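Local coordinates for protein glycerol-3-phosphate dehydrogenase [NAD(+)] (Dunaliella salina, PDB 6IUY) that probably catalyses the NAD-dependent interconversion of sn-glycerol 3-phosphate and dihydroxyacetone phosphate, and carries a haloacid dehalogenase-like domain beside the dehydrogenase, at residues T270-A282 / W437-N449. Sequence-based numbering, arbitrary orientation.
Sequences TAVRMVAQSTAEA and WQQLFQRPYFAIN
R443 reaches across to E281, S278 and Q277 on helix 266-282, the helix that follows the first strand of the Rossmann-type NAD-binding domain. The opposing segment is the end of helix 431-441, whose residues 437-441 run at 102° to segment 270-282, and the type I turn R443-F446 leading into edge strand 446-451. Bends at chi2 (-69°) and chi3 (-39°) fold the arginine chain along the helix, its CD 3.3 Å from M274 O, and lay one guanidinium face over Q277 CB. E281 is gripped end-on: NH1 meets OE1 and NH2 meets OE2, both oxygens near the guanidinium plane, although the nitrogens approach from above the carboxylate plane. NH1 also donates to S278 OG at 2.9 Å, and that hydroxyl passes its own proton to L440 O, the two bonds together fixing its rotation. A leucine in place of R443 would probably leave E281 without its cationic mate and S278 OG without its donor. Q277 OE1 accepts a 2.6 Å bond from Y445 OH and a weak one from R443 NE, while Q277 NE2 turns to E419. Beside the polar cluster, V275 CG2 sits over the F441 ring face, 3.8 Å from its centroid, and CG1 packs against L440. M274, bent at its last torsion, lays its thioether over F446, which also touches I416 and lies near the NAD-binding W267. SD makes a Met-aromatic contact with this ring and an oblique one with Y445, and the terminal CE stands 3.6 Å from the F446 centroid, over the ring face.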
ATOM      1  N   THR A 270     -21.098 -18.078   1.094  1.00 35.55           N
ATOM      2  CA  THR A 270     -19.820 -18.759   0.925  1.00 36.42           C
ATOM      3  C   THR A 270     -19.070 -18.522   2.228  1.00 35.79           C
ATOM      4  O   THR A 270     -18.334 -19.381   2.674  1.00 35.71           O
ATOM      5  CB  THR A 270     -18.995 -18.332  -0.347  1.00 41.58           C
ATOM      6  OG1 THR A 270     -17.764 -17.689   0.021  1.00 41.40           O
ATOM      7  CG2 THR A 270     -19.798 -17.490  -1.324  1.00 28.16           C
ATOM      8  N   ALA A 271     -19.339 -17.401   2.890  1.00 32.54           N
ATOM      9  CA  ALA A 271     -18.799 -17.188   4.214  1.00 36.06           C
ATOM     10  C   ALA A 271     -19.289 -18.270   5.215  1.00 44.48           C
ATOM     11  O   ALA A 271     -18.478 -18.925   5.900  1.00 36.70           O
ATOM     12  CB  ALA A 271     -19.161 -15.778   4.701  1.00 35.44           C
ATOM     13  N   VAL A 272     -20.606 -18.473   5.307  1.00 41.03           N
ATOM     14  CA  VAL A 272     -21.135 -19.463   6.263  1.00 37.38           C
ATOM     15  C   VAL A 272     -20.596 -20.843   5.950  1.00 37.19           C
ATOM     16  O   VAL A 272     -20.464 -21.681   6.838  1.00 41.28           O
ATOM     17  CB  VAL A 272     -22.684 -19.507   6.274  1.00 37.15           C
ATOM     18  CG1 VAL A 272     -23.189 -20.488   5.249  1.00 37.72           C
ATOM     19  CG2 VAL A 272     -23.182 -19.918   7.645  1.00 41.19           C
ATOM     20  N   ARG A 273     -20.265 -21.087   4.684  1.00 38.99           N
ATOM     21  CA  ARG A 273     -19.726 -22.383   4.277  1.00 32.65           C
ATOM     22  C   ARG A 273     -18.338 -22.622   4.869  1.00 41.73           C
ATOM     23  O   ARG A 273     -17.995 -23.755   5.263  1.00 36.78           O
ATOM     24  CB  ARG A 273     -19.661 -22.473   2.756  1.00 40.39           C
ATOM     25  CG  ARG A 273     -18.934 -23.706   2.250  1.00 39.88           C
ATOM     26  CD  ARG A 273     -18.911 -23.820   0.735  1.00 34.79           C
ATOM     27  NE  ARG A 273     -18.621 -25.207   0.344  1.00 38.34           N
ATOM     28  CZ  ARG A 273     -17.406 -25.678   0.062  1.00 40.27           C
ATOM     29  NH1 ARG A 273     -16.349 -24.878   0.105  1.00 38.73           N
ATOM     30  NH2 ARG A 273     -17.242 -26.952  -0.272  1.00 39.01           N
ATOM     31  N   MET A 274     -17.529 -21.559   4.905  1.00 38.21           N
ATOM     32  CA  MET A 274     -16.184 -21.629   5.470  1.00 43.42           C
ATOM     33  C   MET A 274     -16.253 -21.710   6.988  1.00 38.78           C
ATOM     34  O   MET A 274     -15.565 -22.499   7.611  1.00 42.07           O
ATOM     35  CB  MET A 274     -15.350 -20.415   5.062  1.00 38.57           C
ATOM     36  CG  MET A 274     -15.191 -20.218   3.546  1.00 40.74           C
ATOM     37  SD  MET A 274     -13.874 -19.000   3.237  1.00 38.88           S
ATOM     38  CE  MET A 274     -14.696 -17.439   3.491  1.00 32.77           C
ATOM     39  N   VAL A 275     -17.083 -20.854   7.562  1.00 32.86           N
ATOM     40  CA  VAL A 275     -17.363 -20.830   8.992  1.00 40.42           C
ATOM     41  C   VAL A 275     -17.911 -22.172   9.491  1.00 44.35           C
ATOM     42  O   VAL A 275     -17.503 -22.693  10.542  1.00 43.72           O
ATOM     43  CB  VAL A 275     -18.340 -19.705   9.267  1.00 43.14           C
ATOM     44  CG1 VAL A 275     -19.178 -19.967  10.495  1.00 41.88           C
ATOM     45  CG2 VAL A 275     -17.575 -18.384   9.310  1.00 36.61           C
ATOM     46  N   ALA A 276     -18.796 -22.770   8.706  1.00 40.74           N
ATOM     47  CA  ALA A 276     -19.319 -24.075   9.067  1.00 41.31           C
ATOM     48  C   ALA A 276     -18.231 -25.156   9.037  1.00 40.96           C
ATOM     49  O   ALA A 276     -18.258 -26.073   9.856  1.00 40.32           O
ATOM     50  CB  ALA A 276     -20.496 -24.448   8.149  1.00 39.22           C
ATOM     51  N   GLN A 277     -17.278 -25.069   8.108  1.00 38.54           N
ATOM     52  CA  GLN A 277     -16.180 -26.052   8.064  1.00 42.00           C
ATOM     53  C   GLN A 277     -15.317 -25.987   9.313  1.00 43.90           C
ATOM     54  O   GLN A 277     -14.890 -27.024   9.812  1.00 47.80           O
ATOM     55  CB  GLN A 277     -15.286 -25.856   6.835  1.00 44.01           C
ATOM     56  CG  GLN A 277     -15.965 -26.206   5.532  1.00 47.77           C
ATOM     57  CD  GLN A 277     -15.146 -25.832   4.325  1.00 45.28           C
ATOM     58  OE1 GLN A 277     -14.238 -24.983   4.396  1.00 42.12           O
ATOM     59  NE2 GLN A 277     -15.465 -26.460   3.193  1.00 42.47           N
ATOM     60  N   SER A 278     -15.060 -24.772   9.803  1.00 40.76           N
ATOM     61  CA  SER A 278     -14.271 -24.573  11.015  1.00 42.40           C
ATOM     62  C   SER A 278     -14.932 -25.162  12.284  1.00 45.45           C
ATOM     63  O   SER A 278     -14.267 -25.835  13.073  1.00 45.31           O
ATOM     64  CB  SER A 278     -14.001 -23.085  11.214  1.00 38.12           C
ATOM     65  OG  SER A 278     -13.158 -22.591  10.172  1.00 42.55           O
ATOM     66  N   THR A 279     -16.221 -24.893  12.487  1.00 44.27           N
ATOM     67  CA  THR A 279     -16.918 -25.410  13.659  1.00 45.42           C
ATOM     68  C   THR A 279     -17.042 -26.921  13.603  1.00 47.67           C
ATOM     69  O   THR A 279     -16.956 -27.607  14.632  1.00 48.44           O
ATOM     70  CB  THR A 279     -18.307 -24.817  13.806  1.00 41.87           C
ATOM     71  OG1 THR A 279     -19.112 -25.213  12.690  1.00 45.90           O
ATOM     72  CG2 THR A 279     -18.201 -23.334  13.842  1.00 39.92           C
ATOM     73  N   ALA A 280     -17.237 -27.453  12.404  1.00 41.03           N
ATOM     74  CA  ALA A 280     -17.281 -28.896  12.286  1.00 47.74           C
ATOM     75  C   ALA A 280     -15.933 -29.492  12.714  1.00 50.99           C
ATOM     76  O   ALA A 280     -15.888 -30.573  13.292  1.00 54.63           O
ATOM     77  CB  ALA A 280     -17.637 -29.312  10.877  1.00 49.27           C
ATOM     78  N   GLU A 281     -14.843 -28.785  12.431  1.00 47.08           N
ATOM     79  CA  GLU A 281     -13.513 -29.235  12.838  1.00 50.46           C
ATOM     80  C   GLU A 281     -13.361 -29.105  14.349  1.00 50.09           C
ATOM     81  O   GLU A 281     -12.933 -30.045  15.008  1.00 51.21           O
ATOM     82  CB  GLU A 281     -12.413 -28.447  12.111  1.00 46.97           C
ATOM     83  CG  GLU A 281     -12.047 -29.010  10.739  1.00 44.20           C
ATOM     84  CD  GLU A 281     -11.283 -28.014   9.838  1.00 53.92           C
ATOM     85  OE1 GLU A 281     -11.105 -26.824  10.216  1.00 46.16           O
ATOM     86  OE2 GLU A 281     -10.864 -28.429   8.732  1.00 53.93           O
ATOM     87  N   ALA A 282     -13.755 -27.958  14.899  1.00 48.05           N
ATOM     88  CA  ALA A 282     -13.593 -27.703  16.326  1.00 48.24           C
ATOM     89  C   ALA A 282     -14.405 -28.675  17.192  1.00 54.95           C
ATOM     90  O   ALA A 282     -13.998 -29.003  18.312  1.00 53.00           O
ATOM     91  CB  ALA A 282     -13.979 -26.252  16.664  1.00 43.72           C
ATOM     92  N   TRP A 437     -12.314 -14.968  15.837  1.00 43.49           N
ATOM     93  CA  TRP A 437     -12.650 -14.796  14.427  1.00 43.21           C
ATOM     94  C   TRP A 437     -11.675 -15.503  13.486  1.00 45.70           C
ATOM     95  O   TRP A 437     -12.091 -16.112  12.491  1.00 46.12           O
ATOM     96  CB  TRP A 437     -12.730 -13.313  14.091  1.00 39.87           C
ATOM     97  CG  TRP A 437     -13.846 -12.628  14.796  1.00 43.60           C
ATOM     98  CD1 TRP A 437     -13.773 -11.494  15.543  1.00 43.02           C
ATOM     99  CD2 TRP A 437     -15.220 -13.052  14.843  1.00 41.57           C
ATOM    100  NE1 TRP A 437     -15.021 -11.169  16.030  1.00 39.00           N
ATOM    101  CE2 TRP A 437     -15.916 -12.119  15.621  1.00 41.38           C
ATOM    102  CE3 TRP A 437     -15.919 -14.121  14.284  1.00 43.98           C
ATOM    103  CZ2 TRP A 437     -17.288 -12.230  15.863  1.00 42.97           C
ATOM    104  CZ3 TRP A 437     -17.280 -14.214  14.508  1.00 37.07           C
ATOM    105  CH2 TRP A 437     -17.945 -13.283  15.296  1.00 40.78           C
ATOM    106  N   GLN A 438     -10.383 -15.450  13.790  1.00 47.53           N
ATOM    107  CA  GLN A 438      -9.419 -16.087  12.907  1.00 42.84           C
ATOM    108  C   GLN A 438      -9.618 -17.581  12.888  1.00 39.86           C
ATOM    109  O   GLN A 438      -9.565 -18.208  11.819  1.00 41.76           O
ATOM    110  CB  GLN A 438      -7.979 -15.764  13.308  1.00 44.22           C
ATOM    111  CG  GLN A 438      -6.951 -16.422  12.385  1.00 38.97           C
ATOM    112  CD  GLN A 438      -5.514 -16.002  12.704  1.00 45.29           C
ATOM    113  OE1 GLN A 438      -5.209 -15.573  13.818  1.00 50.66           O
ATOM    114  NE2 GLN A 438      -4.636 -16.128  11.725  1.00 47.34           N
ATOM    115  N   GLN A 439      -9.840 -18.166  14.065  1.00 44.05           N
ATOM    116  CA  GLN A 439     -10.106 -19.599  14.154  1.00 44.93           C
ATOM    117  C   GLN A 439     -11.401 -19.928  13.402  1.00 41.52           C
ATOM    118  O   GLN A 439     -11.492 -20.952  12.756  1.00 41.86           O
ATOM    119  CB  GLN A 439     -10.185 -20.067  15.621  1.00 48.85           C
ATOM    120  CG  GLN A 439     -10.562 -21.557  15.786  1.00 52.33           C
ATOM    121  CD  GLN A 439     -10.466 -22.058  17.244  1.00 62.36           C
ATOM    122  OE1 GLN A 439     -10.102 -21.303  18.157  1.00 62.69           O
ATOM    123  NE2 GLN A 439     -10.793 -23.334  17.456  1.00 53.79           N
ATOM    124  N   LEU A 440     -12.382 -19.035  13.451  1.00 39.45           N
ATOM    125  CA  LEU A 440     -13.656 -19.295  12.777  1.00 46.56           C
ATOM    126  C   LEU A 440     -13.542 -19.248  11.236  1.00 47.78           C
ATOM    127  O   LEU A 440     -13.985 -20.173  10.540  1.00 45.54           O
ATOM    128  CB  LEU A 440     -14.701 -18.296  13.263  1.00 42.23           C
ATOM    129  CG  LEU A 440     -16.175 -18.619  13.041  1.00 46.21           C
ATOM    130  CD1 LEU A 440     -16.508 -19.999  13.601  1.00 44.27           C
ATOM    131  CD2 LEU A 440     -17.032 -17.533  13.682  1.00 38.78           C
ATOM    132  N   PHE A 441     -12.919 -18.192  10.714  1.00 40.65           N
ATOM    133  CA  PHE A 441     -12.881 -17.940   9.271  1.00 42.51           C
ATOM    134  C   PHE A 441     -11.698 -18.535   8.490  1.00 44.23           C
ATOM    135  O   PHE A 441     -11.831 -18.838   7.304  1.00 45.33           O
ATOM    136  CB  PHE A 441     -12.894 -16.435   9.013  1.00 36.25           C
ATOM    137  CG  PHE A 441     -14.252 -15.805   9.124  1.00 39.43           C
ATOM    138  CD1 PHE A 441     -15.113 -15.791   8.034  1.00 39.07           C
ATOM    139  CD2 PHE A 441     -14.656 -15.192  10.304  1.00 37.88           C
ATOM    140  CE1 PHE A 441     -16.352 -15.193   8.120  1.00 36.34           C
ATOM    141  CE2 PHE A 441     -15.901 -14.589  10.402  1.00 40.57           C
ATOM    142  CZ  PHE A 441     -16.752 -14.590   9.312  1.00 39.64           C
ATOM    143  N   GLN A 442     -10.534 -18.679   9.109  1.00 45.33           N
ATOM    144  CA  GLN A 442      -9.383 -19.161   8.340  1.00 40.25           C
ATOM    145  C   GLN A 442      -9.517 -20.618   7.906  1.00 41.82           C
ATOM    146  O   GLN A 442      -9.687 -21.523   8.739  1.00 44.57           O
ATOM    147  CB  GLN A 442      -8.084 -18.993   9.130  1.00 41.07           C
ATOM    148  CG  GLN A 442      -6.835 -19.421   8.363  1.00 40.48           C
ATOM    149  CD  GLN A 442      -5.576 -18.809   8.954  1.00 46.86           C
ATOM    150  OE1 GLN A 442      -5.301 -17.618   8.776  1.00 50.15           O
ATOM    151  NE2 GLN A 442      -4.822 -19.616   9.691  1.00 42.71           N
ATOM    152  N   ARG A 443      -9.411 -20.835   6.596  1.00 37.32           N
ATOM    153  CA  ARG A 443      -9.415 -22.167   5.999  1.00 40.73           C
ATOM    154  C   ARG A 443      -8.090 -22.383   5.257  1.00 40.18           C
ATOM    155  O   ARG A 443      -7.300 -21.458   5.128  1.00 43.53           O
ATOM    156  CB  ARG A 443     -10.609 -22.322   5.048  1.00 43.14           C
ATOM    157  CG  ARG A 443     -11.929 -21.757   5.589  1.00 40.08           C
ATOM    158  CD  ARG A 443     -12.409 -22.596   6.734  1.00 33.17           C
ATOM    159  NE  ARG A 443     -12.159 -24.002   6.446  1.00 42.75           N
ATOM    160  CZ  ARG A 443     -11.799 -24.909   7.354  1.00 41.21           C
ATOM    161  NH1 ARG A 443     -11.642 -24.552   8.630  1.00 41.63           N
ATOM    162  NH2 ARG A 443     -11.589 -26.166   6.979  1.00 41.90           N
ATOM    163  N   PRO A 444      -7.827 -23.599   4.777  1.00 39.52           N
ATOM    164  CA  PRO A 444      -6.565 -23.766   4.043  1.00 46.07           C
ATOM    165  C   PRO A 444      -6.532 -22.985   2.732  1.00 48.85           C
ATOM    166  O   PRO A 444      -5.446 -22.751   2.213  1.00 49.87           O
ATOM    167  CB  PRO A 444      -6.506 -25.268   3.776  1.00 44.08           C
ATOM    168  CG  PRO A 444      -7.376 -25.871   4.829  1.00 50.33           C
ATOM    169  CD  PRO A 444      -8.483 -24.884   5.046  1.00 43.96           C
ATOM    170  N   TYR A 445      -7.692 -22.570   2.223  1.00 45.86           N
ATOM    171  CA  TYR A 445      -7.764 -21.801   0.979  1.00 41.67           C
ATOM    172  C   TYR A 445      -8.161 -20.348   1.249  1.00 40.15           C
ATOM    173  O   TYR A 445      -8.372 -19.554   0.337  1.00 42.30           O
ATOM    174  CB  TYR A 445      -8.771 -22.450   0.013  1.00 46.80           C
ATOM    175  CG  TYR A 445     -10.121 -22.656   0.650  1.00 38.42           C
ATOM    176  CD1 TYR A 445     -11.072 -21.642   0.652  1.00 39.41           C
ATOM    177  CD2 TYR A 445     -10.432 -23.849   1.281  1.00 43.53           C
ATOM    178  CE1 TYR A 445     -12.316 -21.824   1.253  1.00 40.96           C
ATOM    179  CE2 TYR A 445     -11.662 -24.041   1.894  1.00 40.38           C
ATOM    180  CZ  TYR A 445     -12.602 -23.025   1.880  1.00 40.81           C
ATOM    181  OH  TYR A 445     -13.830 -23.218   2.489  1.00 37.62           O
ATOM    182  N   PHE A 446      -8.273 -19.999   2.517  1.00 44.02           N
ATOM    183  CA  PHE A 446      -8.695 -18.656   2.880  1.00 43.79           C
ATOM    184  C   PHE A 446      -7.817 -18.175   4.043  1.00 44.60           C
ATOM    185  O   PHE A 446      -8.127 -18.428   5.212  1.00 37.59           O
ATOM    186  CB  PHE A 446     -10.202 -18.644   3.235  1.00 40.97           C
ATOM    187  CG  PHE A 446     -10.803 -17.259   3.291  1.00 37.69           C
ATOM    188  CD1 PHE A 446     -10.875 -16.477   2.147  1.00 41.00           C
ATOM    189  CD2 PHE A 446     -11.293 -16.741   4.485  1.00 35.77           C
ATOM    190  CE1 PHE A 446     -11.423 -15.204   2.168  1.00 38.04           C
ATOM    191  CE2 PHE A 446     -11.848 -15.457   4.531  1.00 37.07           C
ATOM    192  CZ  PHE A 446     -11.903 -14.682   3.359  1.00 41.47           C
ATOM    193  N   ALA A 447      -6.697 -17.525   3.701  1.00 44.84           N
ATOM    194  CA  ALA A 447      -5.705 -17.071   4.681  1.00 43.05           C
ATOM    195  C   ALA A 447      -6.108 -15.768   5.334  1.00 42.84           C
ATOM    196  O   ALA A 447      -6.524 -14.805   4.665  1.00 42.84           O
ATOM    197  CB  ALA A 447      -4.330 -16.919   4.035  1.00 37.13           C
ATOM    198  N   ILE A 448      -5.962 -15.732   6.653  1.00 44.81           N
ATOM    199  CA  ILE A 448      -6.377 -14.567   7.423  1.00 41.95           C
ATOM    200  C   ILE A 448      -5.181 -13.828   8.009  1.00 44.19           C
ATOM    201  O   ILE A 448      -4.234 -14.443   8.502  1.00 47.66           O
ATOM    202  CB  ILE A 448      -7.334 -14.969   8.550  1.00 41.60           C
ATOM    203  CG1 ILE A 448      -8.668 -15.437   7.960  1.00 44.69           C
ATOM    204  CG2 ILE A 448      -7.541 -13.817   9.511  1.00 37.53           C
ATOM    205  CD1 ILE A 448      -9.552 -14.315   7.490  1.00 43.26           C
ATOM    206  N   ASN A 449      -5.249 -12.503   7.946  1.00 39.70           N
ATOM    207  CA  ASN A 449      -4.244 -11.618   8.500  1.00 46.08           C
ATOM    208  C   ASN A 449      -4.894 -10.701   9.537  1.00 44.61           C
ATOM    209  O   ASN A 449      -5.838  -9.970   9.207  1.00 40.30           O
ATOM    210  CB  ASN A 449      -3.600 -10.815   7.354  1.00 51.33           C
ATOM    211  CG  ASN A 449      -2.583  -9.804   7.830  1.00 56.76           C
ATOM    212  OD1 ASN A 449      -1.971  -9.959   8.889  1.00 59.88           O
ATOM    213  ND2 ASN A 449      -2.387  -8.752   7.033  1.00 57.08           N
TER
HETATM  214  O   HOH W   1     -15.890 -22.143   0.478  1.00 41.41           O